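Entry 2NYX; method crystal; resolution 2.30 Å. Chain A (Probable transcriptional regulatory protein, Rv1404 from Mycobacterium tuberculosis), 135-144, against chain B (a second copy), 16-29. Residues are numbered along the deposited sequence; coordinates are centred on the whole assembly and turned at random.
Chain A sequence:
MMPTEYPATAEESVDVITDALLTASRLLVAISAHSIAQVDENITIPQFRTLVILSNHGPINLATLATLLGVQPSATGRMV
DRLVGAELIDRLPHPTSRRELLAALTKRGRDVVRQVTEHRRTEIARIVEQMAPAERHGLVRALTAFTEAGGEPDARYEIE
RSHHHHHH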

# COMPACT_ATOMS: atom_id res chain seq x y z
N GLU A 135 11.55 13.85 -14.65
CA GLU A 135 10.29 13.45 -14.05
C GLU A 135 10.56 12.67 -12.76
O GLU A 135 9.88 12.86 -11.75
N ARG A 136 11.55 11.80 -12.80
CA ARG A 136 11.97 11.06 -11.63
C ARG A 136 12.27 12.01 -10.47
O ARG A 136 11.74 11.85 -9.37
N HIS A 137 13.10 13.02 -10.75
CA HIS A 137 13.51 13.99 -9.75
C HIS A 137 12.31 14.78 -9.23
O HIS A 137 12.17 14.99 -8.02
N GLY A 138 11.44 15.19 -10.15
CA GLY A 138 10.21 15.89 -9.81
C GLY A 138 9.29 15.09 -8.91
O GLY A 138 8.57 15.66 -8.10
N LEU A 139 9.32 13.77 -9.07
CA LEU A 139 8.49 12.85 -8.28
C LEU A 139 8.98 12.75 -6.83
O LEU A 139 8.18 12.80 -5.90
N VAL A 140 10.29 12.61 -6.65
CA VAL A 140 10.91 12.69 -5.33
C VAL A 140 10.52 14.01 -4.65
O VAL A 140 10.07 14.02 -3.50
N ARG A 141 10.66 15.11 -5.38
CA ARG A 141 10.30 16.42 -4.87
C ARG A 141 8.83 16.47 -4.42
O ARG A 141 8.53 16.93 -3.33
N ALA A 142 7.93 15.98 -5.27
CA ALA A 142 6.50 16.05 -5.04
C ALA A 142 6.06 15.27 -3.79
O ALA A 142 5.27 15.77 -2.99
N LEU A 143 6.57 14.06 -3.65
CA LEU A 143 6.21 13.19 -2.53
C LEU A 143 6.89 13.61 -1.23
O LEU A 143 6.38 13.35 -0.14
N THR A 144 8.05 14.24 -1.34
CA THR A 144 8.78 14.80 -0.20
C THR A 144 8.06 16.02 0.35
O THR A 144 7.99 16.22 1.56
N VAL B 16 19.22 5.16 -6.99
CA VAL B 16 19.32 6.18 -5.97
C VAL B 16 17.96 6.88 -5.91
O VAL B 16 17.47 7.23 -4.84
N ILE B 17 17.35 7.05 -7.09
CA ILE B 17 16.03 7.65 -7.21
C ILE B 17 15.01 6.74 -6.54
O ILE B 17 14.17 7.21 -5.77
N THR B 18 15.12 5.44 -6.81
CA THR B 18 14.24 4.42 -6.24
C THR B 18 14.32 4.41 -4.73
O THR B 18 13.29 4.34 -4.06
N ASP B 19 15.53 4.49 -4.19
CA ASP B 19 15.73 4.57 -2.75
C ASP B 19 15.10 5.81 -2.16
O ASP B 19 14.38 5.73 -1.17
N ALA B 20 15.35 6.96 -2.78
CA ALA B 20 14.75 8.21 -2.33
C ALA B 20 13.23 8.08 -2.32
O ALA B 20 12.56 8.65 -1.46
N LEU B 21 12.70 7.30 -3.25
CA LEU B 21 11.28 7.05 -3.40
C LEU B 21 10.67 6.13 -2.35
O LEU B 21 9.51 6.27 -2.01
N LEU B 22 11.44 5.16 -1.86
CA LEU B 22 10.95 4.32 -0.77
C LEU B 22 10.69 5.15 0.48
O LEU B 22 9.66 4.99 1.14
N THR B 23 11.64 6.04 0.79
CA THR B 23 11.54 6.98 1.90
C THR B 23 10.39 7.98 1.69
O THR B 23 9.54 8.13 2.56
N ALA B 24 10.38 8.64 0.53
CA ALA B 24 9.45 9.72 0.22
C ALA B 24 7.98 9.30 0.17
O ALA B 24 7.08 10.14 0.35
N SER B 25 7.75 8.02 -0.07
CA SER B 25 6.41 7.52 -0.25
C SER B 25 5.79 6.92 1.02
O SER B 25 4.63 6.53 1.01
N ARG B 26 6.56 6.84 2.11
CA ARG B 26 6.09 6.28 3.39
C ARG B 26 4.74 6.83 3.84
O ARG B 26 3.84 6.06 4.17
N LEU B 27 4.60 8.16 3.88
CA LEU B 27 3.37 8.79 4.34
C LEU B 27 2.17 8.46 3.47
O LEU B 27 1.15 8.02 3.97
N LEU B 28 2.29 8.68 2.16
CA LEU B 28 1.19 8.41 1.26
C LEU B 28 0.71 6.98 1.45
O LEU B 28 -0.50 6.73 1.52
N VAL B 29 1.67 6.05 1.56
CA VAL B 29 1.39 4.63 1.75
C VAL B 29 0.65 4.35 3.07
O VAL B 29 -0.30 3.57 3.09

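Helix 135-144 of chain A and helix 16-24 of chain B run in nearly the same direction, at 16°, with their axes 9.3 Å apart at closest approach. The contact buries 493 Å² and is almost wholly apolar; no hydrogen bond crosses it.

Leu A143 covers the most surface. It points toward chain B in an m, t rotamer, and its two methyls reach different neighbours: CD1 lies 4.1 Å from Ser B25 CB and 4.4 Å from Leu B21 CD1, while CD2 meets Leu B28 CD1 at 4.1 Å. Nearer the backbone, Leu A143 CB packs 4.0 Å from Ala B24 CB. The small alanine side chain sits where the chains come close, the CA atoms of Thr A144 and Ala B24 being 5.1 Å apart. Here Leu A143 O and Ala B24 O approach to 3.3 Å, but both are acceptors and cannot bond to each other.

Ile B17, also directed toward its partner and m at both chi angles, anchors the other end. Its CG2 rests 3.9 Å from Arg A136 CB, so the arginine contributes aliphatic surface while its end leads away to partners elsewhere in the structure. Ile B17 CD1 reaches His A137 CD2 at 3.9 Å, meeting the ring obliquely, and Val A140 CG2 at 4.1 Å.

Val A140, a t rotamer, links the two ends. Its CG1 lies 4.0 Å from Ala B20 CB, and its CG2 lies 3.6 Å from Leu B21 CD1. Leu B21 starts sideways, but its end comes nearer chain A, with chi1 at -108° and chi2 at 16°, and its CD1 packs tightly against Leu A139 CD1 at 3.4 Å.

The nearby hydroxyls are satisfied within their own chains: Thr A144 OG1 donates to Val A140 O at 2.6 Å, and Ser B25 OG to Leu B21 O at 2.9 Å.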

# COMPACT_ATOMS: atom_id res chain seq x y z
CB GLU A 135 9.46 12.59 -15.01
CG GLU A 135 8.97 13.29 -16.27
CD GLU A 135 8.62 12.30 -17.40
OE1 GLU A 135 8.68 11.06 -17.17
OE2 GLU A 135 8.27 12.75 -18.52
CB ARG A 136 13.20 10.23 -11.93
CG ARG A 136 13.04 9.24 -13.05
CD ARG A 136 14.37 8.61 -13.31
NE ARG A 136 14.32 7.62 -14.38
CZ ARG A 136 15.37 7.24 -15.08
NH1 ARG A 136 16.57 7.77 -14.84
NH2 ARG A 136 15.24 6.33 -16.03
CB HIS A 137 14.53 14.94 -10.34
CG HIS A 137 15.80 15.02 -9.56
ND1 HIS A 137 16.06 16.03 -8.66
CD2 HIS A 137 16.89 14.21 -9.57
CE1 HIS A 137 17.26 15.85 -8.14
NE2 HIS A 137 17.79 14.75 -8.67
CB LEU A 139 8.44 11.48 -8.97
CG LEU A 139 7.32 10.47 -8.74
CD1 LEU A 139 7.81 9.28 -7.96
CD2 LEU A 139 6.05 11.05 -8.11
CB VAL A 140 12.45 12.59 -5.41
CG1 VAL A 140 13.09 12.72 -4.01
CG2 VAL A 140 12.87 11.30 -6.08
CB ARG A 141 10.58 17.50 -5.92
CG ARG A 141 9.99 18.84 -5.58
CD ARG A 141 10.13 19.84 -6.70
NE ARG A 141 9.55 21.12 -6.30
CZ ARG A 141 8.37 21.59 -6.72
NH1 ARG A 141 7.64 20.90 -7.59
NH2 ARG A 141 7.94 22.76 -6.28
CB ALA A 142 5.74 15.55 -6.26
CB LEU A 143 6.54 11.74 -2.86
CG LEU A 143 5.75 11.04 -3.96
CD1 LEU A 143 6.23 9.61 -4.05
CD2 LEU A 143 4.25 11.06 -3.71
CB THR A 144 10.22 15.18 -0.59
OG1 THR A 144 10.91 14.00 -1.02
CG2 THR A 144 10.97 15.82 0.59
CB VAL B 16 20.47 7.18 -6.26
CG1 VAL B 16 20.31 8.47 -5.46
CG2 VAL B 16 21.82 6.54 -5.95
CB ILE B 17 15.65 7.91 -8.69
CG1 ILE B 17 16.41 9.12 -9.25
CG2 ILE B 17 14.14 8.10 -8.86
CD1 ILE B 17 15.96 10.48 -8.71
CB THR B 18 14.53 3.01 -6.80
OG1 THR B 18 14.06 2.94 -8.15
CG2 THR B 18 13.81 1.94 -6.01
CB ASP B 19 17.21 4.51 -2.39
CG ASP B 19 17.66 3.12 -1.99
OD1 ASP B 19 16.89 2.14 -2.18
OD2 ASP B 19 18.79 3.01 -1.47
CB ALA B 20 15.18 9.35 -3.22
CB LEU B 21 11.00 6.49 -4.80
CG LEU B 21 10.31 7.30 -5.90
CD1 LEU B 21 10.26 8.81 -5.65
CD2 LEU B 21 10.96 6.96 -7.24
CB LEU B 22 11.95 3.22 -0.42
CG LEU B 22 11.93 1.88 -1.16
CD1 LEU B 22 10.58 1.57 -1.76
CD2 LEU B 22 13.02 1.84 -2.21
CB THR B 23 12.89 7.71 2.08
OG1 THR B 23 13.92 6.75 2.31
CG2 THR B 23 12.85 8.71 3.25
CB ALA B 24 9.82 10.34 -1.11
CB SER B 25 6.36 6.53 -1.41
OG SER B 25 6.98 5.31 -1.05
CB ARG B 26 7.12 6.51 4.50
CG ARG B 26 8.20 5.45 4.64
CD ARG B 26 9.23 5.85 5.71
NE ARG B 26 9.52 7.29 5.66
CZ ARG B 26 10.61 7.90 6.14
NH1 ARG B 26 11.59 7.21 6.73
NH2 ARG B 26 10.73 9.21 6.02
CB LEU B 27 3.53 10.30 4.51
CG LEU B 27 2.35 11.04 5.17
CD1 LEU B 27 1.87 10.34 6.43
CD2 LEU B 27 2.71 12.47 5.49
CB LEU B 28 1.58 8.62 -0.19
CG LEU B 28 0.65 9.50 -1.04
CD1 LEU B 28 0.79 9.17 -2.52
CD2 LEU B 28 -0.81 9.47 -0.60
CB VAL B 29 2.69 3.78 1.63
CG1 VAL B 29 2.52 2.41 2.28
CG2 VAL B 29 3.08 3.62 0.18